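Local atomic coordinates of polyhedrin (Uranotaenia sapphirina cypovirus, PDB entry 4ZQX), a protein that builds the crystalline occlusion bodies (polyhedra) that enclose cypovirus particles, and binds ATP. Residues I186-A190 / G191-G195; P20-Y23 / D24-M27. All blocks are in the same frame, centred on the assembly; numbering follows the deposited sequence. Where two conformers were deposited one is given.

Contact 1. Residues I186-A190 / G191-G195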
# COMPACT_ATOMS: atom_id res chain seq x y z
N ILE A 186 -24.26 -17.44 -3.79
CA ILE A 186 -24.37 -16.51 -2.66
C ILE A 186 -23.45 -15.30 -2.84
O ILE A 186 -22.24 -15.44 -3.11
CB ILE A 186 -24.03 -17.22 -1.33
CG1 ILE A 186 -25.10 -18.28 -1.02
CG2 ILE A 186 -23.94 -16.24 -0.16
CD1 ILE A 186 -24.58 -19.43 -0.19
N ASN A 187 -24.02 -14.10 -2.71
CA ASN A 187 -23.25 -12.86 -2.85
C ASN A 187 -22.74 -12.44 -1.48
O ASN A 187 -23.51 -12.01 -0.63
CB ASN A 187 -24.11 -11.76 -3.48
CG ASN A 187 -23.35 -10.45 -3.66
OD1 ASN A 187 -22.18 -10.34 -3.28
ND2 ASN A 187 -24.01 -9.46 -4.28
N LEU A 188 -21.43 -12.59 -1.27
CA LEU A 188 -20.83 -12.24 0.01
C LEU A 188 -20.82 -10.73 0.30
O LEU A 188 -20.62 -10.32 1.46
CB LEU A 188 -19.41 -12.80 0.11
CG LEU A 188 -19.27 -14.32 0.11
CD1 LEU A 188 -17.80 -14.71 0.29
CD2 LEU A 188 -20.15 -14.99 1.19
N TYR A 189 -21.03 -9.91 -0.73
CA TYR A 189 -21.10 -8.46 -0.57
C TYR A 189 -22.52 -7.98 -0.25
O TYR A 189 -22.74 -6.79 -0.05
CB TYR A 189 -20.62 -7.73 -1.83
CG TYR A 189 -19.17 -7.97 -2.18
CD1 TYR A 189 -18.16 -7.28 -1.53
CD2 TYR A 189 -18.83 -8.87 -3.16
CE1 TYR A 189 -16.84 -7.49 -1.86
CE2 TYR A 189 -17.50 -9.09 -3.51
CZ TYR A 189 -16.51 -8.40 -2.84
OH TYR A 189 -15.19 -8.61 -3.18
N ALA A 190 -23.48 -8.90 -0.21
CA ALA A 190 -24.87 -8.55 0.05
C ALA A 190 -25.21 -8.70 1.52
O ALA A 190 -24.78 -9.64 2.17
CB ALA A 190 -25.80 -9.41 -0.78
N GLY A 191 -26.00 -7.76 2.03
CA GLY A 191 -26.48 -7.83 3.40
C GLY A 191 -25.42 -7.46 4.43
O GLY A 191 -24.40 -6.84 4.11
N PRO A 192 -25.65 -7.84 5.69
CA PRO A 192 -24.76 -7.45 6.79
C PRO A 192 -23.34 -7.98 6.69
O PRO A 192 -22.47 -7.40 7.29
CB PRO A 192 -25.45 -8.04 8.03
CG PRO A 192 -26.84 -8.20 7.65
CD PRO A 192 -26.87 -8.50 6.19
N LEU A 193 -23.11 -9.06 5.97
CA LEU A 193 -21.74 -9.60 5.83
C LEU A 193 -20.75 -8.61 5.18
O LEU A 193 -19.54 -8.73 5.35
CB LEU A 193 -21.76 -10.91 5.05
CG LEU A 193 -20.50 -11.78 5.20
CD1 LEU A 193 -20.31 -12.26 6.63
CD2 LEU A 193 -20.60 -12.96 4.26
N LEU A 194 -21.27 -7.64 4.43
CA LEU A 194 -20.40 -6.74 3.66
C LEU A 194 -19.27 -6.11 4.49
O LEU A 194 -18.12 -6.12 4.08
CB LEU A 194 -21.25 -5.65 2.99
CG LEU A 194 -20.50 -4.50 2.30
CD1 LEU A 194 -19.69 -5.02 1.11
CD2 LEU A 194 -21.49 -3.44 1.86
N GLY A 195 -19.59 -5.56 5.65
CA GLY A 195 -18.57 -4.93 6.50
C GLY A 195 -17.45 -5.89 6.86
O GLY A 195 -16.27 -5.52 6.94

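Contact 2. Residues P20-Y23 / D24-M27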
# COMPACT_ATOMS: atom_id res chain seq x y z
N PRO A 20 -8.80 -24.39 1.49
CA PRO A 20 -8.93 -23.11 0.77
C PRO A 20 -10.35 -22.71 0.37
O PRO A 20 -10.56 -21.58 -0.01
CB PRO A 20 -8.07 -23.33 -0.49
CG PRO A 20 -7.11 -24.43 -0.12
CD PRO A 20 -7.90 -25.33 0.79
N ARG A 21 -11.31 -23.63 0.46
CA ARG A 21 -12.68 -23.30 0.11
C ARG A 21 -13.41 -22.58 1.25
O ARG A 21 -14.49 -22.02 1.05
CB ARG A 21 -13.44 -24.56 -0.30
CG ARG A 21 -12.79 -25.24 -1.49
CD ARG A 21 -13.51 -26.49 -1.96
NE ARG A 21 -12.68 -27.21 -2.92
CZ ARG A 21 -12.59 -26.93 -4.21
NH1 ARG A 21 -13.31 -25.94 -4.74
NH2 ARG A 21 -11.79 -27.63 -4.99
N ALA A 22 -12.82 -22.57 2.44
CA ALA A 22 -13.44 -21.93 3.60
C ALA A 22 -13.54 -20.40 3.52
O ALA A 22 -12.70 -19.73 2.91
CB ALA A 22 -12.70 -22.32 4.89
N TYR A 23 -14.57 -19.86 4.16
CA TYR A 23 -14.67 -18.44 4.38
C TYR A 23 -13.45 -17.98 5.17
O TYR A 23 -13.08 -18.62 6.15
CB TYR A 23 -15.96 -18.10 5.13
CG TYR A 23 -16.18 -16.61 5.28
CD1 TYR A 23 -16.69 -15.85 4.23
CD2 TYR A 23 -15.90 -15.96 6.47
CE1 TYR A 23 -16.89 -14.48 4.36
CE2 TYR A 23 -16.08 -14.58 6.61
CZ TYR A 23 -16.57 -13.85 5.55
OH TYR A 23 -16.77 -12.50 5.67
N ASP A 24 -12.83 -16.89 4.72
CA ASP A 24 -11.60 -16.32 5.29
C ASP A 24 -10.32 -17.12 4.98
O ASP A 24 -9.24 -16.79 5.48
CB ASP A 24 -11.72 -16.06 6.81
CG ASP A 24 -12.10 -14.62 7.15
OD1 ASP A 24 -12.27 -13.76 6.24
OD2 ASP A 24 -12.22 -14.35 8.36
N ALA A 25 -10.42 -18.14 4.11
CA ALA A 25 -9.23 -18.84 3.63
C ALA A 25 -8.68 -18.09 2.44
O ALA A 25 -9.42 -17.65 1.57
CB ALA A 25 -9.57 -20.26 3.25
N ASN A 26 -7.36 -17.91 2.41
CA ASN A 26 -6.75 -17.14 1.34
C ASN A 26 -6.69 -17.84 -0.02
O ASN A 26 -6.39 -19.02 -0.10
CB ASN A 26 -5.33 -16.75 1.72
CG ASN A 26 -5.27 -15.60 2.69
OD1 ASN A 26 -6.11 -14.71 2.66
ND2 ASN A 26 -4.28 -15.62 3.56
N MET A 27 -6.93 -17.08 -1.07
CA MET A 27 -6.42 -17.42 -2.40
C MET A 27 -4.96 -16.98 -2.42
O MET A 27 -4.58 -16.04 -1.70
CB MET A 27 -7.18 -16.69 -3.50
CG MET A 27 -8.67 -17.03 -3.56
SD MET A 27 -9.56 -15.93 -4.70
CE MET A 27 -9.60 -14.44 -3.72
O HOH W 1 -8.94 -20.00 -1.54

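Contact 1. Residues I186-A190 / G191-G195
Between Leu188 and Leu193 the chain doubles back, a type I beta turn from Asn187 to Ala190 running straight into the approach to helix 194-200, so that the CA atoms of Tyr189 and Leu194 come within 4.6 Å. Two apolar pairs bridge the bend. Leu188 and Leu193 lie side by side and point the same way, meeting through one methyl each, CD2 of Leu188 to CD2 of Leu193 at 3.7 Å. Tyr189 and Leu194 instead cross at about a right angle: CD1 of Leu194 sits at the ring edge, in the ring plane, 3.8 Å from CD1 of Tyr189. Leu194 CB rests 3.6 Å from Tyr189 O, and CG, anti to the backbone N (chi1 171°), carries CD1 to the ring and to that same O. Asn187 adds an Asx turn at the start, Tyr189 N donating to OD1 over 2.8 Å from above the carbonyl plane. Gly191 takes a positive phi of 77° to lead the chain out of the bend, and its O accepts from Leu194 N. No hydrogen bond joins 186-190 to 191-195, and Leu188 O is buried without a partner, so the contact across the bend rests on apolar packing.

Contact 2. Residues P20-Y23 / D24-M27
Tyr23 and Asp24 send their side chains the same way, side by side, with the phenol ring and the carboxylate only 22° from parallel. The ring atom CE2 does the touching, 3.9 Å from Asp24 OD1 and 4.0 Å from Asp24 CG. Tyr23 reaches this place with CG anti to its own N (chi1 -174°), which also leaves CG 3.4 Å from Asp24 N. Neither polar end is satisfied here: Tyr23 OH bonds to Asn196, and Asp24 OD1 makes a salt bridge to Arg139 of the third subunit, a pairing that would be expected to keep the carboxylate ionised. Both residues occupy the corner of a type II beta turn from Ala22 to Ala25, Asp24 taking the positive phi of the third position. The turn is closed by Ala25 N donating to Ala22 O over 3.0 Å, at an N-H...O angle of 155°, and it links helix 4-18 to strand 27-34. Across the open end of the turn the methyls of Ala22 and Ala25 meet, CB to CB at 4.1 Å, while Ala25 CB also lies 3.7 Å from Pro20 O. A water donates to that same Pro20 O and to Asn26 O, bridging the chain before the turn to the chain after it.

In the fold
Contact 2 comes first along the chain, in the connection from helix 4-18 to strand 27-34 of the six-stranded antiparallel sheet; contact 1 follows much later, in the loop after strand 173-179 of the three-stranded sheet and running into the first residues of helix 194-200. Their centres are 16 Å apart on the same side of the chain's centre, and the two turns touch directly: Leu193 CD1 lies 3.7 Å from Tyr23 OH, and Leu188 CD1 4.2 Å from Tyr23 CE1. Tyr23 is thus the meeting point. Both contacts reach the third subunit; Leu194 packs on Leu194 of the second and third subunits, placing contact 1 where all three chains meet. Contact 1 lies away from the ATP site, whereas Pro20's side chain is about 11 Å from the nucleotide.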